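Local atomic coordinates of putative tetR family transcription regulator (Shewanella loihica, PDB entry 3PPB), a protein that probably binds DNA through an N-terminal helix-turn-helix and regulates transcription, as in other members of the TetR family. Residues L15-Q20 / A36-V41; Q59-V64 / L109-P114; K65-D70 / P101-F106; D81-A86 / L187-M192; E134-G139 / G143-Y148. All coordinates share one frame; numbering follows the deposited sequence.

From the N terminus, interaction 1 closes first: helix 10-24 meets the end of helix 32-39 within the predicted DNA-binding region, and the loop is complete before any other contact opens. Helix 53-74 then leads into the larger helical body and supplies the first segments of interactions 2 and 3, which both pair it with helix 101-110; interaction 3 is nested inside interaction 2, and the two touch. Interaction 4 crosses both, since residues 81-86 lie between their segments while residues 187-192 come near the C terminus. Interaction 5, between helix 130-141 and the loop that follows it, is nested inside interaction 4 and packs against it, some 42 Å from interaction 1 between centres.

Interaction 1 of 5, residues L15-Q20 / A36-V41; sequences LETALQ and AREAGV
Glu38 and Ala39, in the last turn of helix 32-39, receive the side chain of Thr17 from helix 10-24. At Glu38 it is the root of the side chain that touches: CB lies 3.3 Å from Thr17 CG2, and the two side chains cross at about a right angle, after which the glutamate bends at chi2 (-82°) and carries its carboxylate away. Ala39 comes next and lies under the hydroxyl branch, with its CA 3.5 Å from Thr17 OG1 and its CB 4.0 Å from Thr17 CB. Thr17 can straddle the two residues because CG2 stands anti to its own backbone N, which leaves OG1 beside that N and hydrogen-bonded to Ala13 O. The hydroxyl is thus satisfied within its own helix. Gly40, with positive phi (84°), then ends the helix as the C-prime residue of a Schellman motif, in which Val41 N bonds to Ala36 O at 2.9 Å. Val41 packs on Lys10 and Ile14. Such packing of a first helix on the first helix of a predicted helix-turn-helix is characteristic of the TetR three-helix DNA-binding domain.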
# COMPACT_ATOMS: atom_id res chain seq x y z
N LEU A 15 -0.88 -15.28 19.20
CA LEU A 15 -0.34 -14.18 18.39
C LEU A 15 0.39 -14.68 17.14
O LEU A 15 0.08 -14.22 16.05
CB LEU A 15 0.57 -13.30 19.25
CG LEU A 15 -0.14 -12.35 20.20
CD1 LEU A 15 0.80 -11.92 21.32
CD2 LEU A 15 -0.69 -11.13 19.47
N GLU A 16 1.30 -15.66 17.29
CA GLU A 16 2.08 -16.29 16.20
C GLU A 16 1.18 -17.02 15.19
O GLU A 16 1.44 -16.96 13.99
CB GLU A 16 3.10 -17.30 16.77
CG GLU A 16 4.35 -16.66 17.35
CD GLU A 16 5.42 -17.65 17.76
OE1 GLU A 16 5.59 -18.67 17.06
OE2 GLU A 16 6.12 -17.37 18.76
N THR A 17 0.16 -17.75 15.68
CA THR A 17 -0.77 -18.51 14.83
C THR A 17 -1.66 -17.52 14.07
O THR A 17 -1.88 -17.71 12.88
CB THR A 17 -1.58 -19.54 15.65
OG1 THR A 17 -0.73 -20.60 16.11
CG2 THR A 17 -2.72 -20.14 14.87
N ALA A 18 -2.17 -16.47 14.78
CA ALA A 18 -3.00 -15.39 14.19
C ALA A 18 -2.24 -14.70 13.05
O ALA A 18 -2.83 -14.46 11.99
CB ALA A 18 -3.40 -14.37 15.25
N LEU A 19 -0.94 -14.40 13.26
CA LEU A 19 -0.10 -13.74 12.26
C LEU A 19 -0.07 -14.58 10.98
O LEU A 19 -0.34 -14.04 9.90
CB LEU A 19 1.33 -13.50 12.79
CG LEU A 19 2.37 -12.97 11.78
CD1 LEU A 19 2.16 -11.48 11.50
CD2 LEU A 19 3.78 -13.21 12.26
N GLN A 20 0.21 -15.89 11.11
CA GLN A 20 0.23 -16.81 9.98
C GLN A 20 -1.12 -16.83 9.24
O GLN A 20 -1.16 -16.69 8.02
CB GLN A 20 0.58 -18.24 10.46
CG GLN A 20 2.02 -18.41 10.92
N ALA A 36 -7.49 -20.65 17.62
CA ALA A 36 -7.37 -21.39 18.88
C ALA A 36 -6.83 -22.80 18.64
O ALA A 36 -5.85 -23.17 19.28
CB ALA A 36 -8.72 -21.46 19.58
N ARG A 37 -7.45 -23.55 17.69
CA ARG A 37 -7.05 -24.91 17.33
C ARG A 37 -5.61 -24.98 16.86
O ARG A 37 -4.82 -25.76 17.40
CB ARG A 37 -7.98 -25.47 16.24
CG ARG A 37 -7.72 -26.95 15.90
CD ARG A 37 -8.65 -27.49 14.82
NE ARG A 37 -8.51 -26.79 13.54
CZ ARG A 37 -9.40 -25.92 13.07
NH1 ARG A 37 -10.48 -25.62 13.78
NH2 ARG A 37 -9.21 -25.34 11.90
N GLU A 38 -5.25 -24.14 15.85
CA GLU A 38 -3.90 -24.12 15.31
C GLU A 38 -2.88 -23.72 16.39
O GLU A 38 -1.75 -24.19 16.33
CB GLU A 38 -3.82 -23.19 14.09
CG GLU A 38 -4.63 -23.65 12.89
CD GLU A 38 -3.96 -24.69 12.03
OE1 GLU A 38 -3.90 -25.87 12.46
OE2 GLU A 38 -3.50 -24.34 10.92
N ALA A 39 -3.28 -22.90 17.39
CA ALA A 39 -2.39 -22.48 18.48
C ALA A 39 -2.30 -23.57 19.56
O ALA A 39 -1.30 -23.63 20.28
CB ALA A 39 -2.89 -21.16 19.11
N GLY A 40 -3.32 -24.41 19.62
CA GLY A 40 -3.40 -25.49 20.60
C GLY A 40 -3.95 -25.00 21.92
O GLY A 40 -3.47 -25.41 22.98
N VAL A 41 -4.93 -24.06 21.86
CA VAL A 41 -5.60 -23.49 23.04
C VAL A 41 -7.12 -23.63 22.89
O VAL A 41 -7.63 -23.71 21.77
CB VAL A 41 -5.22 -22.02 23.37
CG1 VAL A 41 -3.75 -21.89 23.77
CG2 VAL A 41 -5.58 -21.06 22.23

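Interaction 2 of 5, residues Q59-V64 / L109-P114; sequences QLFLGV and LYSMSP. With EDO (1,2-ethanediol), chain D.
Phe61 carries this buried contact, bringing one edge of its ring up to the backbone near the C-terminal end of helix 101-110. Its CE1 comes 3.8 Å from Ser111 CA, which lies near the ring plane, and 4.0 Å from Tyr110 O, which it meets obliquely. With CG anti to the backbone N (chi1 -179°), the phenyl group is carried toward the 109-114 segment.

Ser111 offers mainly its backbone to the ring. Its hydroxyl is engaged with a bound 1,2-ethanediol, probably from the crystallisation liquor, donating to O2 at 2.6 Å from OG. The same OG takes part in a weak hydrogen bond with Lys65 NZ, so a small polar cluster borders the aromatic contact.

Tyr110 starts toward Phe61, but its ring leads away and its hydroxyl bonds to Phe22 O in helix 10-24. Its carbonyl oxygen, besides lying near Phe61, accepts from Ser113 OG at 3.3 Å; that donor stands above the carbonyl plane, 40° out of it, and ties the turn back to Tyr110.

In TetR-type folds the helix corresponding to 53-74 joins the DNA-binding part to the C-terminal body, and here it packs against the end of helix 101-110 and the loop that follows. Phe61 also lies on Phe106 of helix 101-110 and on Val120 and Ala124 of helix 118-128, while Met112 O, just beyond Ser111, accepts from Arg166 of the second subunit.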
# COMPACT_ATOMS: atom_id res chain seq x y z
N GLN A 59 -3.58 -5.81 18.60
CA GLN A 59 -2.44 -6.12 19.46
C GLN A 59 -1.30 -6.69 18.62
O GLN A 59 -0.14 -6.33 18.86
CB GLN A 59 -2.82 -7.09 20.61
CG GLN A 59 -3.74 -6.47 21.68
CD GLN A 59 -3.22 -5.17 22.25
OE1 GLN A 59 -2.15 -5.12 22.86
NE2 GLN A 59 -3.95 -4.09 22.04
N LEU A 60 -1.63 -7.54 17.64
CA LEU A 60 -0.64 -8.10 16.73
C LEU A 60 0.01 -6.97 15.91
O LEU A 60 1.24 -6.89 15.82
CB LEU A 60 -1.32 -9.13 15.80
CG LEU A 60 -0.44 -9.78 14.75
CD1 LEU A 60 0.72 -10.56 15.38
CD2 LEU A 60 -1.27 -10.67 13.83
N PHE A 61 -0.84 -6.10 15.32
CA PHE A 61 -0.44 -4.96 14.50
C PHE A 61 0.58 -4.09 15.23
O PHE A 61 1.67 -3.87 14.70
CB PHE A 61 -1.68 -4.13 14.11
CG PHE A 61 -1.41 -2.93 13.23
CD1 PHE A 61 -1.20 -3.08 11.87
CD2 PHE A 61 -1.38 -1.65 13.77
CE1 PHE A 61 -0.93 -1.97 11.07
CE2 PHE A 61 -1.15 -0.54 12.95
CZ PHE A 61 -0.93 -0.71 11.61
N LEU A 62 0.24 -3.63 16.46
CA LEU A 62 1.10 -2.75 17.25
C LEU A 62 2.40 -3.46 17.65
O LEU A 62 3.47 -2.83 17.65
CB LEU A 62 0.37 -2.19 18.49
CG LEU A 62 -0.84 -1.29 18.22
CD1 LEU A 62 -1.62 -1.05 19.49
CD2 LEU A 62 -0.43 0.05 17.57
N GLY A 63 2.28 -4.76 17.95
CA GLY A 63 3.41 -5.61 18.32
C GLY A 63 4.45 -5.70 17.22
O GLY A 63 5.63 -5.47 17.46
N VAL A 64 4.00 -6.02 15.98
CA VAL A 64 4.88 -6.13 14.81
C VAL A 64 5.47 -4.73 14.49
O VAL A 64 6.67 -4.63 14.24
CB VAL A 64 4.22 -6.80 13.56
CG1 VAL A 64 5.23 -6.97 12.44
CG2 VAL A 64 3.62 -8.17 13.93
N LEU A 109 -0.36 -6.19 3.71
CA LEU A 109 -1.80 -6.36 3.75
C LEU A 109 -2.54 -5.39 4.68
O LEU A 109 -3.68 -5.03 4.36
CB LEU A 109 -2.15 -7.79 4.19
CG LEU A 109 -1.83 -8.92 3.22
CD1 LEU A 109 -1.72 -10.24 3.96
CD2 LEU A 109 -2.89 -8.99 2.12
N TYR A 110 -1.96 -5.01 5.84
CA TYR A 110 -2.73 -4.27 6.85
C TYR A 110 -2.28 -2.84 7.21
O TYR A 110 -3.12 -2.08 7.71
CB TYR A 110 -2.77 -5.10 8.15
CG TYR A 110 -3.48 -6.43 7.99
CD1 TYR A 110 -4.85 -6.53 8.14
CD2 TYR A 110 -2.76 -7.59 7.71
CE1 TYR A 110 -5.51 -7.75 7.97
CE2 TYR A 110 -3.41 -8.81 7.54
CZ TYR A 110 -4.79 -8.89 7.66
OH TYR A 110 -5.43 -10.08 7.50
N SER A 111 -1.00 -2.48 7.00
CA SER A 111 -0.39 -1.19 7.36
C SER A 111 -1.10 0.07 6.87
O SER A 111 -1.06 1.10 7.57
CB SER A 111 1.04 -1.11 6.84
OG SER A 111 1.90 -1.74 7.77
N MSE A 112 -1.66 0.04 5.67
CA MSE A 112 -2.29 1.22 5.09
C MSE A 112 -3.68 0.92 4.57
O MSE A 112 -4.26 1.72 3.81
CB MSE A 112 -1.40 1.73 3.95
CG MSE A 112 -1.18 3.20 4.02
SE MSE A 112 0.15 3.77 2.78
CE MSE A 112 -0.58 3.04 1.22
N SER A 113 -4.24 -0.20 5.04
CA SER A 113 -5.53 -0.68 4.62
C SER A 113 -6.66 -0.15 5.50
O SER A 113 -6.43 0.11 6.69
CB SER A 113 -5.53 -2.21 4.62
OG SER A 113 -5.78 -2.75 5.91
N PRO A 114 -7.90 -0.09 4.96
CA PRO A 114 -9.05 0.31 5.79
C PRO A 114 -9.43 -0.73 6.86
O PRO A 114 -10.33 -0.46 7.65
CB PRO A 114 -10.20 0.44 4.77
CG PRO A 114 -9.56 0.43 3.41
CD PRO A 114 -8.33 -0.39 3.57
C1 EDO D . 6.02 0.86 8.03
O1 EDO D . 5.58 1.11 9.37
C2 EDO D . 5.71 -0.58 7.68
O2 EDO D . 4.32 -0.84 7.89

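Interaction 3 of 5, residues K65-D70 / P101-F106; sequences KQEFAD and PLKQAF. With EDO (1,2-ethanediol), chain D; EDO (1,2-ethanediol), chain G; EDO (1,2-ethanediol), chain H.
Both segments are helical throughout, residues 65-70 running within helix 53-74 and residues 101-106 forming the start of helix 101-110; their backbones stay well apart, and one pair of long side chains spans the distance. Glu67 and Lys103 cross at about a right angle and meet in a salt bridge, Lys103 NZ donating to Glu67 OE1 at 2.8 Å on the syn lone pair. Lys103 gets there with an extended chain, its CG anti to the carbonyl carbon (chi1 -74°). Replacing Lys103 by an alanine would probably leave the Glu67 carboxylate without its charged mate and freer to turn. The bridge lies at the surface where helix 53-74, the long connection between the DNA-binding and C-terminal parts of a TetR-type fold, passes helix 101-110. Two 1,2-ethanediol molecules, probably from the crystallisation liquor, share the carboxylate: one donates from O1 to Glu67 OE1 at 2.7 Å, the other from O2 to Glu67 OE2 at 2.9 Å. On the buried side of helix 53-74, Lys65 NZ donates to O1 and O2 of a third diol, at 2.8 Å each, and that diol's C2 lies over one face of the Phe68 ring. The ring meets Trp96 and Phe107 edge-to-face.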
# COMPACT_ATOMS: atom_id res chain seq x y z
N LYS A 65 4.65 -3.66 14.55
CA LYS A 65 5.14 -2.29 14.32
C LYS A 65 6.26 -1.96 15.33
O LYS A 65 7.30 -1.42 14.91
CB LYS A 65 3.99 -1.25 14.44
CG LYS A 65 3.01 -1.23 13.27
CD LYS A 65 3.54 -0.43 12.09
CE LYS A 65 2.67 -0.57 10.89
NZ LYS A 65 2.94 0.50 9.90
N GLN A 66 6.09 -2.34 16.62
CA GLN A 66 7.11 -2.10 17.65
C GLN A 66 8.41 -2.85 17.33
O GLN A 66 9.47 -2.25 17.42
CB GLN A 66 6.61 -2.43 19.05
CG GLN A 66 7.54 -1.86 20.15
CD GLN A 66 7.62 -0.35 20.13
OE1 GLN A 66 6.64 0.34 20.37
NE2 GLN A 66 8.79 0.20 19.80
N GLU A 67 8.32 -4.12 16.90
CA GLU A 67 9.49 -4.92 16.50
C GLU A 67 10.26 -4.24 15.35
O GLU A 67 11.49 -4.15 15.40
CB GLU A 67 9.05 -6.32 16.05
CG GLU A 67 8.67 -7.24 17.19
CD GLU A 67 8.16 -8.57 16.70
OE1 GLU A 67 8.66 -9.05 15.65
OE2 GLU A 67 7.23 -9.13 17.33
N PHE A 68 9.52 -3.79 14.33
CA PHE A 68 10.07 -3.10 13.17
C PHE A 68 10.81 -1.82 13.60
O PHE A 68 11.97 -1.60 13.21
CB PHE A 68 8.94 -2.77 12.20
CG PHE A 68 9.31 -1.92 11.01
CD1 PHE A 68 10.00 -2.46 9.92
CD2 PHE A 68 8.93 -0.58 10.94
CE1 PHE A 68 10.29 -1.69 8.80
CE2 PHE A 68 9.23 0.20 9.82
CZ PHE A 68 9.91 -0.36 8.76
N ALA A 69 10.15 -0.98 14.42
CA ALA A 69 10.68 0.28 14.91
C ALA A 69 11.96 0.05 15.72
O ALA A 69 12.95 0.72 15.48
CB ALA A 69 9.64 1.00 15.76
N ASP A 70 11.93 -0.97 16.61
CA ASP A 70 13.06 -1.37 17.45
C ASP A 70 14.26 -1.83 16.61
O ASP A 70 15.38 -1.41 16.89
CB ASP A 70 12.64 -2.48 18.43
CG ASP A 70 11.74 -2.07 19.58
OD1 ASP A 70 11.42 -0.87 19.70
OD2 ASP A 70 11.37 -2.96 20.40
N PRO A 101 9.75 -12.35 6.08
CA PRO A 101 8.75 -12.32 5.00
C PRO A 101 7.29 -12.41 5.46
O PRO A 101 6.44 -11.77 4.85
CB PRO A 101 9.14 -13.52 4.11
CG PRO A 101 10.02 -14.37 4.95
CD PRO A 101 10.73 -13.44 5.88
N LEU A 102 7.01 -13.14 6.55
CA LEU A 102 5.63 -13.23 7.04
C LEU A 102 5.14 -11.89 7.63
O LEU A 102 4.06 -11.40 7.24
CB LEU A 102 5.52 -14.36 8.08
CG LEU A 102 4.13 -14.69 8.60
CD1 LEU A 102 3.18 -15.08 7.47
CD2 LEU A 102 4.20 -15.82 9.59
N LYS A 103 5.93 -11.29 8.55
CA LYS A 103 5.60 -10.01 9.17
C LYS A 103 5.55 -8.88 8.13
O LYS A 103 4.70 -7.99 8.24
CB LYS A 103 6.62 -9.67 10.26
CG LYS A 103 6.40 -10.51 11.50
CD LYS A 103 7.60 -10.46 12.44
CE LYS A 103 7.34 -11.44 13.57
NZ LYS A 103 8.51 -11.55 14.46
N GLN A 104 6.41 -8.96 7.08
CA GLN A 104 6.40 -7.98 6.00
C GLN A 104 5.12 -8.13 5.15
O GLN A 104 4.48 -7.12 4.83
CB GLN A 104 7.67 -8.09 5.14
CG GLN A 104 7.67 -7.17 3.91
CD GLN A 104 7.44 -5.71 4.23
OE1 GLN A 104 7.77 -5.22 5.32
NE2 GLN A 104 6.90 -4.97 3.27
N ALA A 105 4.72 -9.37 4.82
CA ALA A 105 3.47 -9.62 4.07
C ALA A 105 2.26 -9.06 4.87
O ALA A 105 1.35 -8.49 4.28
CB ALA A 105 3.30 -11.11 3.81
N PHE A 106 2.30 -9.17 6.23
CA PHE A 106 1.31 -8.64 7.17
C PHE A 106 1.25 -7.12 7.04
O PHE A 106 0.15 -6.58 7.01
CB PHE A 106 1.66 -9.07 8.62
CG PHE A 106 0.78 -8.45 9.69
CD1 PHE A 106 -0.44 -9.03 10.02
CD2 PHE A 106 1.17 -7.28 10.34
CE1 PHE A 106 -1.27 -8.45 10.98
CE2 PHE A 106 0.34 -6.70 11.31
CZ PHE A 106 -0.87 -7.30 11.63
C1 EDO D . 6.02 0.86 8.03
O1 EDO D . 5.58 1.11 9.37
C2 EDO D . 5.71 -0.58 7.68
O2 EDO D . 4.32 -0.84 7.89
C1 EDO G . 12.25 -8.93 14.34
O1 EDO G . 10.85 -8.68 14.20
C2 EDO G . 12.92 -7.67 14.90
O2 EDO G . 14.34 -7.85 14.93
C1 EDO H . 4.02 -12.81 16.62
O1 EDO H . 5.31 -13.14 16.10
C2 EDO H . 4.15 -11.65 17.61
O2 EDO H . 4.70 -10.51 16.93

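Interaction 4 of 5, residues D81-A86 / L187-M192; sequences DLKQDA and LFWNAM
Two helices of the C-terminal helical domain, 82-99 at its first turn and 178-192 near its end, are joined here by a single tryptophan. The axes of the two short helical segments approach to 11.5 Å, at 138° between their directions, closer to antiparallel than to perpendicular, and Trp189 fills the distance. Its CG stands anti to the backbone N (chi1 -175°), which directs the indole toward helix 82-99. Lys83 lies over one face of it: the aliphatic chain, extended beyond CG, runs from the six-membered ring to the pyrrole side. A CH-pi contact places Lys83 CG 3.8 Å from the centroid of the six-membered ring, only 13° off the normal, and Lys83 CE follows at 3.7 Å from Trp189 NE1. Leu82 comes to the edge instead, with CD2 3.8 Å from Trp189 CH2, while the methyl of Ala86 touches Trp189 CZ3 at 3.6 Å. A serine in place of Trp189 would probably open a gap between the helices and strip the Lys83 methylenes of the surface they lie on. The tryptophan also packs on Leu145, and neighbouring Phe188 stacks on Trp90. At the start of helix 82-99, Asp81 is the N-cap, its OD2 accepting from Gln84 N at 2.8 Å. With its aromatic roofed by lysine methylenes and met by Leu82 and Ala86, this is packing between helices of the C-terminal domain of a TetR-like fold.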
# COMPACT_ATOMS: atom_id res chain seq x y z
N ASP A 81 24.85 13.21 10.67
CA ASP A 81 24.43 13.55 9.31
C ASP A 81 23.05 12.92 9.07
O ASP A 81 22.91 11.68 9.09
CB ASP A 81 25.46 13.12 8.26
CG ASP A 81 25.07 13.56 6.86
OD1 ASP A 81 25.41 14.70 6.49
OD2 ASP A 81 24.36 12.82 6.18
N LEU A 82 22.06 13.78 8.83
CA LEU A 82 20.70 13.33 8.63
C LEU A 82 20.53 12.42 7.40
O LEU A 82 19.85 11.40 7.51
CB LEU A 82 19.72 14.51 8.54
CG LEU A 82 18.26 14.08 8.26
CD1 LEU A 82 17.56 13.52 9.51
CD2 LEU A 82 17.49 15.14 7.51
N LYS A 83 21.10 12.79 6.25
CA LYS A 83 20.96 11.99 5.03
C LYS A 83 21.57 10.60 5.24
O LYS A 83 20.98 9.60 4.82
CB LYS A 83 21.60 12.71 3.84
CG LYS A 83 21.30 12.01 2.50
CD LYS A 83 22.03 12.68 1.38
CE LYS A 83 21.60 12.09 0.06
NZ LYS A 83 22.01 12.97 -1.06
N GLN A 84 22.72 10.54 5.93
CA GLN A 84 23.39 9.27 6.23
C GLN A 84 22.52 8.42 7.13
O GLN A 84 22.42 7.22 6.88
CB GLN A 84 24.75 9.53 6.89
CG GLN A 84 25.59 8.26 7.10
CD GLN A 84 26.81 8.52 7.96
OE1 GLN A 84 26.78 9.23 8.98
NE2 GLN A 84 27.91 7.91 7.58
N ASP A 85 21.91 9.02 8.17
CA ASP A 85 21.03 8.30 9.11
C ASP A 85 19.78 7.81 8.38
O ASP A 85 19.38 6.66 8.59
CB ASP A 85 20.62 9.18 10.31
CG ASP A 85 21.75 9.65 11.22
OD1 ASP A 85 22.85 9.06 11.17
OD2 ASP A 85 21.53 10.61 11.98
N ALA A 86 19.19 8.69 7.52
CA ALA A 86 18.01 8.36 6.72
C ALA A 86 18.32 7.16 5.81
O ALA A 86 17.51 6.27 5.69
CB ALA A 86 17.57 9.55 5.89
N LEU A 187 14.83 7.51 -4.75
CA LEU A 187 13.40 7.83 -4.90
C LEU A 187 12.85 8.30 -3.56
O LEU A 187 12.12 9.26 -3.53
CB LEU A 187 12.58 6.64 -5.42
CG LEU A 187 12.76 6.30 -6.92
CD1 LEU A 187 12.52 4.85 -7.18
CD2 LEU A 187 11.88 7.18 -7.83
N PHE A 188 13.26 7.64 -2.46
CA PHE A 188 12.81 7.97 -1.10
C PHE A 188 13.29 9.38 -0.67
O PHE A 188 12.48 10.21 -0.27
CB PHE A 188 13.31 6.90 -0.13
CG PHE A 188 13.02 7.19 1.32
CD1 PHE A 188 11.74 7.07 1.83
CD2 PHE A 188 14.05 7.54 2.20
CE1 PHE A 188 11.48 7.30 3.19
CE2 PHE A 188 13.79 7.80 3.54
CZ PHE A 188 12.51 7.68 4.03
N TRP A 189 14.62 9.64 -0.73
CA TRP A 189 15.22 10.90 -0.33
C TRP A 189 14.75 12.06 -1.21
O TRP A 189 14.36 13.10 -0.67
CB TRP A 189 16.77 10.81 -0.37
CG TRP A 189 17.41 12.06 0.16
CD1 TRP A 189 18.01 13.05 -0.57
CD2 TRP A 189 17.49 12.48 1.54
NE1 TRP A 189 18.46 14.05 0.26
CE2 TRP A 189 18.15 13.73 1.56
CE3 TRP A 189 17.06 11.91 2.76
CZ2 TRP A 189 18.40 14.42 2.76
CZ3 TRP A 189 17.32 12.60 3.95
CH2 TRP A 189 18.00 13.83 3.94
N ASN A 190 14.78 11.90 -2.55
CA ASN A 190 14.44 12.97 -3.49
C ASN A 190 12.99 13.41 -3.41
O ASN A 190 12.69 14.56 -3.74
CB ASN A 190 14.84 12.61 -4.91
CG ASN A 190 16.33 12.61 -5.07
OD1 ASN A 190 17.07 13.11 -4.22
ND2 ASN A 190 16.82 12.03 -6.15
N ALA A 191 12.09 12.54 -2.93
CA ALA A 191 10.69 12.97 -2.74
C ALA A 191 10.63 14.08 -1.70
O ALA A 191 9.89 15.03 -1.90
CB ALA A 191 9.82 11.79 -2.27
N MSE A 192 11.43 13.96 -0.63
CA MSE A 192 11.48 14.85 0.54
C MSE A 192 12.43 16.02 0.44
O MSE A 192 12.22 17.02 1.12
CB MSE A 192 11.96 14.06 1.77
CG MSE A 192 11.12 12.87 2.16
SE MSE A 192 11.65 12.33 3.94
CE MSE A 192 13.40 11.51 3.54

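Interaction 5 of 5, residues E134-G139 / G143-Y148; sequences ELIRQG and GELAEY
This is a local helix-to-loop contact in the C-terminal helical part of the TetR-like fold, in which helix 130-141 ends and the chain folds back over its last turns before helix 150-170. The turn is fastened at Gly139 O, which accepts two backbone bonds across the contact. Glu144 N approaches at 2.9 Å, almost in line with the carbonyl (C=O...N 170°), whereas Leu145 N, also at 2.9 Å, stands above the carbonyl plane, 61° out of it. Gly143, with positive phi (78°), makes the reversal as part of a Schellman motif. Leu145 then lies back over the helix: its CG rests 3.8 Å from Gly139 CA, and its CD1 reaches 3.7 Å from Ile136 O and 4.3 Å from Ile136 CG2. Gly139 has no side chain, and a CB there would point at Leu145, about where its CD1 sits. Beyond the turn, Leu145 also packs on Leu82 and Met192. Glu144 keeps its CB near the Gly139 carbonyl and sends OE1 to Ser142 OG. With Ser142 OG as a further donor, three bonds converge on Gly139 O, so that the last turn of the helix and the start of the loop are fixed to each other.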
# COMPACT_ATOMS: atom_id res chain seq x y z
N GLU A 134 10.08 13.31 13.82
CA GLU A 134 11.11 14.11 14.47
C GLU A 134 12.32 14.29 13.54
O GLU A 134 12.86 15.39 13.44
CB GLU A 134 11.53 13.52 15.82
CG GLU A 134 12.54 14.36 16.60
CD GLU A 134 12.32 15.86 16.73
OE1 GLU A 134 11.15 16.28 16.91
OE2 GLU A 134 13.32 16.61 16.69
N LEU A 135 12.69 13.23 12.80
CA LEU A 135 13.79 13.32 11.83
C LEU A 135 13.42 14.23 10.67
O LEU A 135 14.27 15.00 10.23
CB LEU A 135 14.21 11.94 11.32
CG LEU A 135 14.95 11.09 12.36
CD1 LEU A 135 15.08 9.67 11.87
CD2 LEU A 135 16.33 11.68 12.69
N ILE A 136 12.15 14.19 10.20
CA ILE A 136 11.69 15.09 9.14
C ILE A 136 11.79 16.55 9.64
O ILE A 136 12.33 17.39 8.90
CB ILE A 136 10.27 14.75 8.61
CG1 ILE A 136 10.21 13.32 8.03
CG2 ILE A 136 9.80 15.80 7.60
CD1 ILE A 136 8.76 12.75 7.89
N ARG A 137 11.31 16.84 10.88
CA ARG A 137 11.37 18.18 11.49
C ARG A 137 12.82 18.67 11.56
O ARG A 137 13.09 19.84 11.24
CB ARG A 137 10.74 18.18 12.90
CG ARG A 137 9.22 18.20 12.89
CD ARG A 137 8.65 18.43 14.28
NE ARG A 137 8.41 17.18 15.01
CZ ARG A 137 7.26 16.53 15.01
NH1 ARG A 137 6.21 17.00 14.34
NH2 ARG A 137 7.13 15.40 15.69
N GLN A 138 13.76 17.77 11.92
CA GLN A 138 15.19 18.12 11.98
C GLN A 138 15.74 18.44 10.59
O GLN A 138 16.48 19.40 10.43
CB GLN A 138 15.99 17.01 12.63
CG GLN A 138 15.83 16.96 14.15
CD GLN A 138 16.55 15.79 14.76
OE1 GLN A 138 17.62 15.38 14.31
NE2 GLN A 138 15.97 15.23 15.81
N GLY A 139 15.34 17.67 9.58
CA GLY A 139 15.75 17.89 8.20
C GLY A 139 15.19 19.16 7.60
O GLY A 139 15.83 19.77 6.74
N GLY A 143 17.44 22.77 6.57
CA GLY A 143 17.32 23.16 5.18
C GLY A 143 17.58 22.05 4.18
O GLY A 143 17.82 22.34 3.01
N GLU A 144 17.56 20.77 4.63
CA GLU A 144 17.75 19.63 3.74
C GLU A 144 16.43 19.12 3.18
O GLU A 144 16.42 18.63 2.06
CB GLU A 144 18.45 18.46 4.47
CG GLU A 144 19.91 18.69 4.78
CD GLU A 144 20.48 17.61 5.67
OE1 GLU A 144 20.34 17.73 6.91
OE2 GLU A 144 21.03 16.62 5.13
N LEU A 145 15.33 19.18 3.97
CA LEU A 145 14.03 18.64 3.55
C LEU A 145 13.00 19.73 3.29
O LEU A 145 12.99 20.76 3.97
CB LEU A 145 13.48 17.64 4.61
CG LEU A 145 14.40 16.46 4.96
CD1 LEU A 145 13.75 15.53 5.99
CD2 LEU A 145 14.85 15.70 3.71
N ALA A 146 12.17 19.51 2.28
CA ALA A 146 11.09 20.42 1.88
C ALA A 146 10.06 20.55 3.00
O ALA A 146 9.90 19.65 3.85
CB ALA A 146 10.43 19.90 0.61
N GLU A 147 9.35 21.68 2.99
CA GLU A 147 8.36 21.97 4.02
C GLU A 147 6.96 21.65 3.55
O GLU A 147 6.18 22.56 3.23
CB GLU A 147 8.46 23.42 4.48
CG GLU A 147 9.81 23.71 5.11
CD GLU A 147 10.06 25.17 5.33
OE1 GLU A 147 10.64 25.80 4.43
OE2 GLU A 147 9.68 25.67 6.41
N TYR A 148 6.62 20.36 3.52
CA TYR A 148 5.26 19.93 3.17
C TYR A 148 4.56 19.55 4.48
O TYR A 148 5.29 19.38 5.46
CB TYR A 148 5.28 18.75 2.19
CG TYR A 148 6.20 18.91 0.99
CD1 TYR A 148 6.13 20.05 0.18
CD2 TYR A 148 7.09 17.91 0.63
CE1 TYR A 148 6.96 20.20 -0.93
CE2 TYR A 148 7.90 18.04 -0.50
CZ TYR A 148 7.85 19.19 -1.27
OH TYR A 148 8.68 19.34 -2.35